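Local coordinates for DMSP lyase (Ruegeria pomeroyi, PDB 5CU1), which is a cupin-clan enzyme whose beta-stranded core carries an iron(III) ion, with several helices packed against the outside of that core, at residues Ala24-Leu29 and Cys110-Gly115; Ala59-Ser64 and Met103-Cys108; Ala79-Gly84 and Pro188-Val193. All blocks are in the same frame, centred on the assembly; numbering follows the deposited sequence.

Contact 1 (Ala24-Leu29 and Cys110-Gly115); sequences AEFQAL and CLIGEG
The phenyl ring of Phe26 is the one flat group at work here, and both of its partners across the contact approach it at a slant. Ile112 comes to the ring near CE2, where its terminal methyl CD1 lies 4.0 Å from Phe26 CE2; the same methyl also reaches the neighbouring ring carbon, with Ile112 CD1 4.2 Å from Phe26 CD2. The two side chains run at about a right angle to each other. Leu111 uses a different part of the phenylalanine: its branch CD2 sits 4.2 Å from Phe26 CB, at the root of the ring. A chi1 of 178° sets Phe26 CG trans to the backbone nitrogen, carrying the ring outward from the helix to the loop, whose nearest CA, that of Leu111, remains 9.4 Å from the CA of Phe26.

Two consecutive residues can both reach the Phe26 side chain because Leu111 and Ile112 form a classic beta bulge opposite Ala125, which turns both side chains to roughly the same side; both pair with Ala125 through backbone hydrogen bonds. The chain turns a corner at Leu111 as it leaves the edge strand 107-110. Ile112 leans further on Leu123 and Ser120, while Phe26 also packs on Leu192 and Leu194 of strand 189-196. On the helix, Glu25 and Leu29 lie against helix 74-83, so helix 17-32 touches that helix as well as the bulge and strand 189-196.

All three touching residues are buried, yet only 99 Å² is covered between the segments. Every pair of atoms that meets is carbon against carbon, at ordinary van der Waals range. The fit between these two segments thus depends on how the side chains pack, not on a directional bond.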
ATOM      1  N   ALA A  24       3.311 -15.258   4.471  1.00 27.53           N
ATOM      2  CA  ALA A  24       3.313 -16.331   3.631  1.00 26.45           C
ATOM      3  C   ALA A  24       2.714 -16.212   2.274  1.00 27.94           C
ATOM      4  O   ALA A  24       3.272 -16.719   1.407  1.00 27.22           O
ATOM      5  CB  ALA A  24       2.873 -17.537   4.350  1.00 24.16           C
ATOM      6  N   GLU A  25       1.682 -15.400   2.139  1.00 26.65           N
ATOM      7  CA  GLU A  25       1.263 -15.000   0.869  1.00 28.65           C
ATOM      8  C   GLU A  25       2.138 -13.929   0.189  1.00 29.03           C
ATOM      9  O   GLU A  25       2.314 -14.044  -0.908  1.00 25.65           O
ATOM     10  CB  GLU A  25      -0.172 -14.662   0.783  1.00 26.67           C
ATOM     11  CG  GLU A  25      -1.179 -15.671   0.977  1.00 23.64           C
ATOM     12  CD  GLU A  25      -1.231 -16.738   0.011  1.00 28.38           C
ATOM     13  OE1 GLU A  25      -0.710 -16.788  -0.968  1.00 28.76           O
ATOM     14  OE2 GLU A  25      -1.755 -17.652   0.367  1.00 32.44           O
ATOM     15  N   PHE A  26       2.700 -13.021   0.975  1.00 26.29           N
ATOM     16  CA  PHE A  26       3.706 -12.103   0.604  1.00 24.16           C
ATOM     17  C   PHE A  26       5.014 -12.705   0.041  1.00 24.71           C
ATOM     18  O   PHE A  26       5.353 -12.329  -0.973  1.00 21.50           O
ATOM     19  CB  PHE A  26       3.841 -10.892   1.539  1.00 20.54           C
ATOM     20  CG  PHE A  26       4.914 -10.003   1.167  1.00 25.36           C
ATOM     21  CD1 PHE A  26       4.819  -9.254   0.113  1.00 22.50           C
ATOM     22  CD2 PHE A  26       6.110 -10.035   1.816  1.00 26.32           C
ATOM     23  CE1 PHE A  26       5.853  -8.563  -0.340  1.00 24.51           C
ATOM     24  CE2 PHE A  26       7.150  -9.291   1.363  1.00 25.09           C
ATOM     25  CZ  PHE A  26       7.001  -8.534   0.297  1.00 23.88           C
ATOM     26  N   GLN A  27       5.602 -13.613   0.793  1.00 25.41           N
ATOM     27  CA  GLN A  27       6.836 -14.308   0.578  1.00 26.65           C
ATOM     28  C   GLN A  27       6.858 -15.092  -0.715  1.00 28.39           C
ATOM     29  O   GLN A  27       7.803 -15.112  -1.412  1.00 27.96           O
ATOM     30  CB  GLN A  27       7.154 -15.145   1.818  1.00 24.35           C
ATOM     31  CG  GLN A  27       7.706 -14.357   2.910  1.00 26.52           C
ATOM     32  CD  GLN A  27       7.776 -15.048   4.179  1.00 37.39           C
ATOM     33  OE1 GLN A  27       6.981 -15.798   4.438  1.00 36.56           O
ATOM     34  NE2 GLN A  27       8.783 -14.786   4.971  1.00 35.81           N
ATOM     35  N   ALA A  28       5.746 -15.751  -0.963  1.00 26.73           N
ATOM     36  CA  ALA A  28       5.470 -16.461  -2.180  1.00 24.50           C
ATOM     37  C   ALA A  28       5.207 -15.674  -3.290  1.00 25.51           C
ATOM     38  O   ALA A  28       5.607 -16.025  -4.184  1.00 37.16           O
ATOM     39  CB  ALA A  28       4.401 -17.486  -2.011  1.00 21.82           C
ATOM     40  N   LEU A  29       4.706 -14.496  -3.272  1.00 27.73           N
ATOM     41  CA  LEU A  29       4.562 -13.656  -4.470  1.00 25.76           C
ATOM     42  C   LEU A  29       5.661 -12.889  -4.870  1.00 22.14           C
ATOM     43  O   LEU A  29       5.802 -12.629  -5.918  1.00 24.18           O
ATOM     44  CB  LEU A  29       3.457 -12.680  -4.142  1.00 26.11           C
ATOM     45  CG  LEU A  29       3.167 -11.518  -4.986  1.00 17.88           C
ATOM     46  CD1 LEU A  29       2.478 -11.983  -6.149  1.00 23.41           C
ATOM     47  CD2 LEU A  29       2.442 -10.624  -4.255  1.00 19.31           C
ATOM     48  N   CYS A 110       0.743  -0.997   7.237  1.00 23.71           N
ATOM     49  CA  CYS A 110       1.978  -1.834   7.421  1.00 18.70           C
ATOM     50  C   CYS A 110       1.845  -3.350   7.651  1.00 22.61           C
ATOM     51  O   CYS A 110       1.223  -3.763   8.441  1.00 25.56           O
ATOM     52  CB  CYS A 110       3.011  -1.204   8.357  1.00 19.77           C
ATOM     53  SG  CYS A 110       4.692  -1.205   7.925  1.00 17.83           S
ATOM     54  N   LEU A 111       2.492  -4.135   6.845  1.00 21.15           N
ATOM     55  CA  LEU A 111       2.910  -5.434   7.149  1.00 19.71           C
ATOM     56  C   LEU A 111       4.386  -5.581   7.609  1.00 26.02           C
ATOM     57  O   LEU A 111       4.581  -6.113   8.588  1.00 28.09           O
ATOM     58  CB  LEU A 111       2.449  -6.402   6.112  1.00 22.73           C
ATOM     59  CG  LEU A 111       3.200  -7.671   5.890  1.00 19.35           C
ATOM     60  CD1 LEU A 111       2.567  -8.810   6.714  1.00 16.42           C
ATOM     61  CD2 LEU A 111       3.203  -8.000   4.449  1.00 19.09           C
ATOM     62  N   ILE A 112       5.378  -5.013   6.952  1.00 22.45           N
ATOM     63  CA  ILE A 112       6.754  -5.014   7.306  1.00 21.01           C
ATOM     64  C   ILE A 112       7.266  -3.610   7.631  1.00 23.99           C
ATOM     65  O   ILE A 112       7.427  -2.946   6.860  1.00 26.50           O
ATOM     66  CB  ILE A 112       7.627  -5.806   6.285  1.00 21.01           C
ATOM     67  CG1 ILE A 112       7.182  -7.259   6.209  1.00 17.72           C
ATOM     68  CG2 ILE A 112       9.026  -5.719   6.657  1.00 20.69           C
ATOM     69  CD1 ILE A 112       7.728  -7.954   5.084  1.00 20.88           C
ATOM     70  N   GLY A 113       7.528  -3.280   8.848  1.00 24.43           N
ATOM     71  CA  GLY A 113       8.041  -2.079   9.337  1.00 19.30           C
ATOM     72  C   GLY A 113       7.275  -1.551  10.466  1.00 22.64           C
ATOM     73  O   GLY A 113       6.529  -2.168  11.002  1.00 23.95           O
ATOM     74  N   GLU A 114       7.463  -0.309  10.681  1.00 20.61           N
ATOM     75  CA  GLU A 114       6.809   0.508  11.696  1.00 21.03           C
ATOM     76  C   GLU A 114       5.292   0.419  11.681  1.00 27.68           C
ATOM     77  O   GLU A 114       4.635   0.881  10.742  1.00 25.28           O
ATOM     78  CB  GLU A 114       7.241   1.966  11.511  1.00 20.27           C
ATOM     79  CG  GLU A 114       6.404   2.971  12.235  1.00 29.55           C
ATOM     80  CD  GLU A 114       6.941   3.277  13.593  1.00 38.98           C
ATOM     81  OE1 GLU A 114       7.429   2.337  14.252  1.00 48.64           O
ATOM     82  OE2 GLU A 114       6.885   4.461  14.000  1.00 47.54           O
ATOM     83  N   GLY A 115       4.741  -0.156  12.743  1.00 24.51           N
ATOM     84  CA  GLY A 115       3.308  -0.321  12.860  1.00 22.81           C
ATOM     85  C   GLY A 115       2.827  -1.632  12.272  1.00 26.21           C
ATOM     86  O   GLY A 115       1.624  -1.881  12.222  1.00 25.32           O
TER

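Contact 2 (Ala59-Ser64 and Met103-Cys108); sequences AALMES and MDRFAC
Helix 57-64 meets the loop of Asp104 and Arg105 chiefly through Leu61. Ahead of it in the helix, Ala59 does not touch the loop; its methyl rests on Trp89, and its carbonyl accepts the backbone N-H of Glu63, with Glu63 N 3.1 Å from Ala59 O. Ala60 O likewise accepts Ser64 N, so this last turn is regularly bonded.

Leu61 is aimed at the loop. With chi1 at -43° its CG is trans to the carbonyl carbon, and chi2 of 159° sends CD1 out in front as the touching branch. That methyl lies over the backbone: Leu61 CD1 is 3.4 Å from Asp104 O and 4.0 Å from Arg105 CA. The CB of Arg105 points away from the helix, and its share in the contact is the base of the side chain, where Arg105 CG comes 4.1 Å from Leu61 CD1. Beyond a bend at chi3 the guanidinium turns to other work, NE hydrogen-bonding Asp101 O and NH1 Gly133 O. Asp104 is the first residue to leave the short helix 100-103, and the chain next enters strand 107-110, the edge of a five-stranded antiparallel sheet in the cupin core. Leu61 also lies on Tyr129 of the adjacent strand, 124-130, and Ala107 pairs with that residue through its backbone.

Met62 points its CB toward the strand as well, though its side chain does not quite touch the segment 103-108; buried, it packs on Trp89, Tyr129 and Ile81 instead. Glu63, the next residue, takes no part in the meeting with the loop: its side chain touches Ile81 of helix 74-83, and its OE1 forms a salt bridge with Arg55 NH2.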
ATOM      1  N   ALA A  59     -11.140   0.551   6.142  1.00 24.84           N
ATOM      2  CA  ALA A  59     -11.056  -0.886   6.385  1.00 23.11           C
ATOM      3  C   ALA A  59     -12.311  -1.595   6.078  1.00 25.07           C
ATOM      4  O   ALA A  59     -12.331  -2.367   5.390  1.00 28.47           O
ATOM      5  CB  ALA A  59     -10.639  -1.143   7.762  1.00 19.76           C
ATOM      6  N   ALA A  60     -13.394  -1.129   6.584  1.00 27.96           N
ATOM      7  CA  ALA A  60     -14.728  -1.407   6.156  1.00 27.44           C
ATOM      8  C   ALA A  60     -14.945  -1.350   4.716  1.00 26.11           C
ATOM      9  O   ALA A  60     -15.414  -2.223   4.219  1.00 28.34           O
ATOM     10  CB  ALA A  60     -15.790  -0.630   6.880  1.00 20.87           C
ATOM     11  N   LEU A  61     -14.601  -0.292   4.087  1.00 22.52           N
ATOM     12  CA  LEU A  61     -14.536  -0.187   2.672  1.00 19.99           C
ATOM     13  C   LEU A  61     -13.810  -1.281   1.900  1.00 20.89           C
ATOM     14  O   LEU A  61     -14.291  -1.722   1.053  1.00 28.40           O
ATOM     15  CB  LEU A  61     -14.340   1.240   2.135  1.00 23.21           C
ATOM     16  CG  LEU A  61     -15.046   2.506   2.625  1.00 20.88           C
ATOM     17  CD1 LEU A  61     -14.371   3.792   2.322  1.00 16.44           C
ATOM     18  CD2 LEU A  61     -16.400   2.467   2.126  1.00 16.19           C
ATOM     19  N   MET A  62     -12.630  -1.616   2.243  1.00 23.18           N
ATOM     20  CA  MET A  62     -11.843  -2.658   1.704  1.00 25.22           C
ATOM     21  C   MET A  62     -12.429  -3.988   1.848  1.00 25.22           C
ATOM     22  O   MET A  62     -12.392  -4.627   0.980  1.00 23.71           O
ATOM     23  CB  MET A  62     -10.403  -2.600   2.173  1.00 24.52           C
ATOM     24  CG  MET A  62      -9.297  -3.416   1.449  1.00 27.82           C
ATOM     25  SD  MET A  62      -7.619  -3.300   1.819  1.00 18.11           S
ATOM     26  CE  MET A  62      -7.582  -4.186   2.985  1.00 24.00           C
ATOM     27  N   GLU A  63     -12.929  -4.312   3.010  1.00 20.95           N
ATOM     28  CA  GLU A  63     -13.613  -5.490   3.230  1.00 27.01           C
ATOM     29  C   GLU A  63     -14.957  -5.757   2.496  1.00 30.43           C
ATOM     30  O   GLU A  63     -15.203  -6.743   2.028  1.00 30.98           O
ATOM     31  CB  GLU A  63     -13.494  -5.907   4.618  1.00 27.24           C
ATOM     32  CG  GLU A  63     -14.113  -5.151   5.704  1.00 38.29           C
ATOM     33  CD  GLU A  63     -13.487  -5.326   7.032  1.00 44.80           C
ATOM     34  OE1 GLU A  63     -14.124  -5.109   7.941  1.00 40.51           O
ATOM     35  OE2 GLU A  63     -12.334  -5.577   7.163  1.00 52.47           O
ATOM     36  N   SER A  64     -15.680  -4.734   2.379  1.00 24.04           N
ATOM     37  CA  SER A  64     -16.790  -4.597   1.628  1.00 25.07           C
ATOM     38  C   SER A  64     -16.793  -4.523   0.115  1.00 24.27           C
ATOM     39  O   SER A  64     -17.644  -4.945  -0.371  1.00 25.18           O
ATOM     40  CB  SER A  64     -17.534  -3.413   2.165  1.00 25.32           C
ATOM     41  OG  SER A  64     -18.810  -3.683   1.970  1.00 39.18           O
ATOM     42  N   MET A 103      -9.517  11.193   4.275  1.00 18.34           N
ATOM     43  CA  MET A 103      -9.291  10.492   5.395  1.00 16.44           C
ATOM     44  C   MET A 103     -10.093   9.236   5.721  1.00 16.17           C
ATOM     45  O   MET A 103      -9.545   8.442   6.131  1.00 19.89           O
ATOM     46  CB  MET A 103      -9.250  11.435   6.527  1.00 16.50           C
ATOM     47  CG  MET A 103      -8.161  12.460   6.499  1.00 17.05           C
ATOM     48  SD  MET A 103      -6.419  12.127   6.509  1.00 20.70           S
ATOM     49  CE  MET A 103      -6.215  11.145   7.805  1.00 22.15           C
ATOM     50  N   ASP A 104     -11.343   9.132   5.383  1.00 17.12           N
ATOM     51  CA  ASP A 104     -12.247   8.111   5.495  1.00 18.19           C
ATOM     52  C   ASP A 104     -12.431   7.118   4.291  1.00 23.40           C
ATOM     53  O   ASP A 104     -13.133   6.332   4.290  1.00 22.40           O
ATOM     54  CB  ASP A 104     -13.535   8.676   6.112  1.00 17.60           C
ATOM     55  CG  ASP A 104     -13.420   9.097   7.523  1.00 21.79           C
ATOM     56  OD1 ASP A 104     -12.838   8.585   8.283  1.00 21.11           O
ATOM     57  OD2 ASP A 104     -14.014   9.881   7.879  1.00 22.39           O
ATOM     58  N   ARG A 105     -11.610   7.248   3.346  1.00 22.12           N
ATOM     59  CA  ARG A 105     -11.474   6.526   2.138  1.00 23.75           C
ATOM     60  C   ARG A 105     -10.099   5.901   1.808  1.00 21.06           C
ATOM     61  O   ARG A 105     -10.027   4.845   1.361  1.00 17.80           O
ATOM     62  CB  ARG A 105     -12.087   7.312   0.977  1.00 20.01           C
ATOM     63  CG  ARG A 105     -13.486   7.590   1.162  1.00 19.71           C
ATOM     64  CD  ARG A 105     -14.208   8.005  -0.031  1.00 21.40           C
ATOM     65  NE  ARG A 105     -13.972   9.311  -0.476  1.00 16.66           N
ATOM     66  CZ  ARG A 105     -14.043   9.726  -1.666  1.00 19.64           C
ATOM     67  NH1 ARG A 105     -14.367   8.876  -2.599  1.00 19.38           N
ATOM     68  NH2 ARG A 105     -13.846  10.991  -1.943  1.00 14.75           N
ATOM     69  N   PHE A 106      -9.082   6.634   2.104  1.00 20.77           N
ATOM     70  CA  PHE A 106      -7.737   6.239   2.079  1.00 17.20           C
ATOM     71  C   PHE A 106      -7.320   5.329   3.227  1.00 19.05           C
ATOM     72  O   PHE A 106      -7.132   5.718   4.270  1.00 16.41           O
ATOM     73  CB  PHE A 106      -6.760   7.311   1.648  1.00 15.46           C
ATOM     74  CG  PHE A 106      -5.418   6.834   1.409  1.00 17.71           C
ATOM     75  CD1 PHE A 106      -5.012   6.440   0.215  1.00 15.72           C
ATOM     76  CD2 PHE A 106      -4.551   6.794   2.401  1.00 16.53           C
ATOM     77  CE1 PHE A 106      -3.818   5.932   0.001  1.00 15.22           C
ATOM     78  CE2 PHE A 106      -3.374   6.295   2.218  1.00 13.94           C
ATOM     79  CZ  PHE A 106      -2.981   5.841   0.993  1.00 12.73           C
ATOM     80  N   ALA A 107      -7.111   4.113   2.778  1.00 20.40           N
ATOM     81  CA  ALA A 107      -6.706   2.855   3.338  1.00 14.42           C
ATOM     82  C   ALA A 107      -5.285   2.316   3.126  1.00 20.55           C
ATOM     83  O   ALA A 107      -4.848   2.016   2.137  1.00 17.39           O
ATOM     84  CB  ALA A 107      -7.647   1.916   2.994  1.00 17.70           C
ATOM     85  N   CYS A 108      -4.606   2.331   4.222  1.00 20.26           N
ATOM     86  CA  CYS A 108      -3.317   1.862   4.458  1.00 20.56           C
ATOM     87  C   CYS A 108      -3.001   1.269   5.755  1.00 27.99           C
ATOM     88  O   CYS A 108      -3.303   1.761   6.706  1.00 28.37           O
ATOM     89  CB  CYS A 108      -2.254   2.942   4.166  1.00 24.02           C
ATOM     90  SG  CYS A 108      -0.539   2.497   3.821  1.00 24.35           S
TER

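Contact 3 (Ala79-Gly84 and Pro188-Val193); sequences AFIAAG and PFMALV
Phe80, whose side chain meets Met190 and Leu192, has its backbone oxygen gripped twice: Tyr109 OH hydrogen-bonds it, and Gly84 N gives it a weak helical bond, 3.3 Å to Phe80 O. Across the contact the side chain meets a sulfur and a methyl. Met190 SD lies 3.9 Å from Phe80 CB and approaches the ring obliquely, 5.1 Å from the centroid and 60° off the normal, a Met-aromatic contact. At the far end, Leu192 CD1 comes in at the ring edge, near its plane, 4.1 Å from Phe80 CZ. Met190 runs out extended, then bends at chi3 (-48°), which brings its CE methyl to 4.3 Å from Ile81 CG1.

The helix 79-83 crosses the strand 189-193 almost perpendicularly, at 88°, their axes 11.2 Å apart at closest approach, and these side chains fill the interval. Val127 and Leu150, on the strands flanking 189-196, also touch Phe80, as does Leu22 of helix 17-32. On the strand, Val193 instead touches Glu145, a ligand of the iron(III) ion, so strand 189-196 links this helical layer to the metal site.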
ATOM      1  N   ALA A  79      -6.132 -12.296   2.020  1.00 29.82           N
ATOM      2  CA  ALA A  79      -5.267 -12.127   3.083  1.00 24.26           C
ATOM      3  C   ALA A  79      -5.006 -10.746   3.601  1.00 24.04           C
ATOM      4  O   ALA A  79      -5.214 -10.580   4.607  1.00 26.75           O
ATOM      5  CB  ALA A  79      -4.116 -12.967   2.897  1.00 30.43           C
ATOM      6  N   PHE A  80      -4.853  -9.776   2.774  1.00 23.30           N
ATOM      7  CA  PHE A  80      -4.866  -8.408   3.077  1.00 24.81           C
ATOM      8  C   PHE A  80      -6.211  -7.934   3.878  1.00 27.31           C
ATOM      9  O   PHE A  80      -6.169  -7.249   4.774  1.00 24.49           O
ATOM     10  CB  PHE A  80      -4.367  -7.497   1.905  1.00 21.84           C
ATOM     11  CG  PHE A  80      -2.879  -7.253   1.775  1.00 21.19           C
ATOM     12  CD1 PHE A  80      -2.156  -6.815   2.796  1.00 19.80           C
ATOM     13  CD2 PHE A  80      -2.192  -7.531   0.567  1.00 22.07           C
ATOM     14  CE1 PHE A  80      -0.862  -6.657   2.638  1.00 20.81           C
ATOM     15  CE2 PHE A  80      -0.887  -7.332   0.454  1.00 17.84           C
ATOM     16  CZ  PHE A  80      -0.224  -6.913   1.476  1.00 20.78           C
ATOM     17  N   ILE A  81      -7.335  -8.325   3.387  1.00 22.97           N
ATOM     18  CA  ILE A  81      -8.553  -8.251   3.955  1.00 19.80           C
ATOM     19  C   ILE A  81      -8.743  -8.909   5.265  1.00 22.45           C
ATOM     20  O   ILE A  81      -9.170  -8.321   6.047  1.00 24.52           O
ATOM     21  CB  ILE A  81      -9.618  -8.544   2.966  1.00 22.70           C
ATOM     22  CG1 ILE A  81      -9.549  -7.610   1.894  1.00 16.67           C
ATOM     23  CG2 ILE A  81     -10.950  -8.463   3.497  1.00 21.26           C
ATOM     24  CD1 ILE A  81     -10.327  -7.941   0.761  1.00 21.08           C
ATOM     25  N   ALA A  82      -8.443 -10.149   5.397  1.00 22.06           N
ATOM     26  CA  ALA A  82      -8.413 -10.856   6.605  1.00 25.36           C
ATOM     27  C   ALA A  82      -7.617 -10.329   7.777  1.00 23.86           C
ATOM     28  O   ALA A  82      -8.130 -10.187   8.735  1.00 26.91           O
ATOM     29  CB  ALA A  82      -8.379 -12.354   6.417  1.00 26.17           C
ATOM     30  N   ALA A  83      -6.468  -9.779   7.557  1.00 23.66           N
ATOM     31  CA  ALA A  83      -5.648  -9.137   8.566  1.00 21.78           C
ATOM     32  C   ALA A  83      -5.892  -7.776   8.821  1.00 24.28           C
ATOM     33  O   ALA A  83      -5.389  -7.339   9.687  1.00 26.39           O
ATOM     34  CB  ALA A  83      -4.196  -9.332   8.206  1.00 22.41           C
ATOM     35  N   GLY A  84      -6.772  -7.197   8.042  1.00 22.40           N
ATOM     36  CA  GLY A  84      -7.397  -6.017   8.241  1.00 19.25           C
ATOM     37  C   GLY A  84      -8.091  -5.789   9.565  1.00 26.02           C
ATOM     38  O   GLY A  84      -8.109  -4.782  10.045  1.00 24.42           O
ATOM     39  N   PRO A 188     -12.118   0.487  -7.991  1.00 19.19           N
ATOM     40  CA  PRO A 188     -11.153   0.530  -6.880  1.00 22.35           C
ATOM     41  C   PRO A 188      -9.854  -0.165  -7.247  1.00 21.42           C
ATOM     42  O   PRO A 188      -9.771  -0.753  -8.329  1.00 24.11           O
ATOM     43  CB  PRO A 188     -11.864  -0.237  -5.766  1.00 22.46           C
ATOM     44  CG  PRO A 188     -12.727  -1.234  -6.523  1.00 18.82           C
ATOM     45  CD  PRO A 188     -13.214  -0.466  -7.734  1.00 19.52           C
ATOM     46  N   PHE A 189      -8.849  -0.075  -6.378  1.00 22.27           N
ATOM     47  CA  PHE A 189      -7.671  -0.942  -6.480  1.00 19.82           C
ATOM     48  C   PHE A 189      -7.127  -1.265  -5.102  1.00 18.52           C
ATOM     49  O   PHE A 189      -7.390  -0.560  -4.118  1.00 15.74           O
ATOM     50  CB  PHE A 189      -6.557  -0.321  -7.353  1.00 17.79           C
ATOM     51  CG  PHE A 189      -5.693   0.689  -6.634  1.00 18.15           C
ATOM     52  CD1 PHE A 189      -4.471   0.329  -6.109  1.00 17.87           C
ATOM     53  CD2 PHE A 189      -6.105   2.000  -6.494  1.00 21.43           C
ATOM     54  CE1 PHE A 189      -3.682   1.253  -5.443  1.00 17.91           C
ATOM     55  CE2 PHE A 189      -5.318   2.922  -5.839  1.00 21.88           C
ATOM     56  CZ  PHE A 189      -4.104   2.541  -5.311  1.00 17.39           C
ATOM     57  N   MET A 190      -6.383  -2.362  -5.048  1.00 21.60           N
ATOM     58  CA  MET A 190      -5.506  -2.669  -3.929  1.00 17.48           C
ATOM     59  C   MET A 190      -4.112  -2.893  -4.484  1.00 18.80           C
ATOM     60  O   MET A 190      -3.960  -3.475  -5.565  1.00 19.29           O
ATOM     61  CB  MET A 190      -5.985  -3.905  -3.180  1.00 17.85           C
ATOM     62  CG  MET A 190      -5.014  -4.386  -2.137  1.00 15.67           C
ATOM     63  SD  MET A 190      -5.424  -6.001  -1.484  1.00 24.40           S
ATOM     64  CE  MET A 190      -7.163  -5.783  -1.144  1.00 20.91           C
ATOM     65  N   ALA A 191      -3.094  -2.426  -3.765  1.00 21.61           N
ATOM     66  CA  ALA A 191      -1.708  -2.653  -4.176  1.00 17.74           C
ATOM     67  C   ALA A 191      -0.847  -3.080  -3.020  1.00 18.29           C
ATOM     68  O   ALA A 191      -1.098  -2.725  -1.874  1.00 21.42           O
ATOM     69  CB  ALA A 191      -1.110  -1.392  -4.821  1.00 17.08           C
ATOM     70  N   LEU A 192       0.173  -3.855  -3.340  1.00 19.77           N
ATOM     71  CA  LEU A 192       1.301  -4.062  -2.463  1.00 15.85           C
ATOM     72  C   LEU A 192       2.282  -2.950  -2.752  1.00 18.80           C
ATOM     73  O   LEU A 192       2.535  -2.645  -3.920  1.00 17.85           O
ATOM     74  CB  LEU A 192       1.948  -5.421  -2.708  1.00 16.53           C
ATOM     75  CG  LEU A 192       3.315  -5.645  -2.061  1.00 22.55           C
ATOM     76  CD1 LEU A 192       3.171  -5.813  -0.546  1.00 18.05           C
ATOM     77  CD2 LEU A 192       4.040  -6.842  -2.693  1.00 19.21           C
ATOM     78  N   VAL A 193       2.801  -2.331  -1.690  1.00 19.03           N
ATOM     79  CA  VAL A 193       3.791  -1.271  -1.789  1.00 16.90           C
ATOM     80  C   VAL A 193       5.046  -1.640  -1.002  1.00 20.38           C
ATOM     81  O   VAL A 193       4.960  -1.851   0.195  1.00 20.97           O
ATOM     82  CB  VAL A 193       3.246   0.048  -1.250  1.00 19.62           C
ATOM     83  CG1 VAL A 193       4.200   1.202  -1.590  1.00 18.18           C
ATOM     84  CG2 VAL A 193       1.862   0.292  -1.793  1.00 17.66           C
TER

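How the contacts relate
The segments come in the order 24-29, 59-64 and 79-84, followed by 103-108, 110-115 and 188-193. Contact 2 is thus nested inside the loop that contact 1 closes, and contact 3 crosses both. Segments 103-108 and 110-115 follow one another on strand 107-110 and its exit, with no other touch between contacts 1 and 2, whose centres are about 19 Å apart. Contact 3 is the middle one, its centre about 11 Å from that of contact 1 and about 10 Å from that of contact 2. Phe26 CE1 touches Leu192 CD2 at 3.4 Å, and Met62 SD lies 3.9 Å from Met190 CE. Helices 17-32, 57-64 and 74-83 all lie against the same five-stranded sheet.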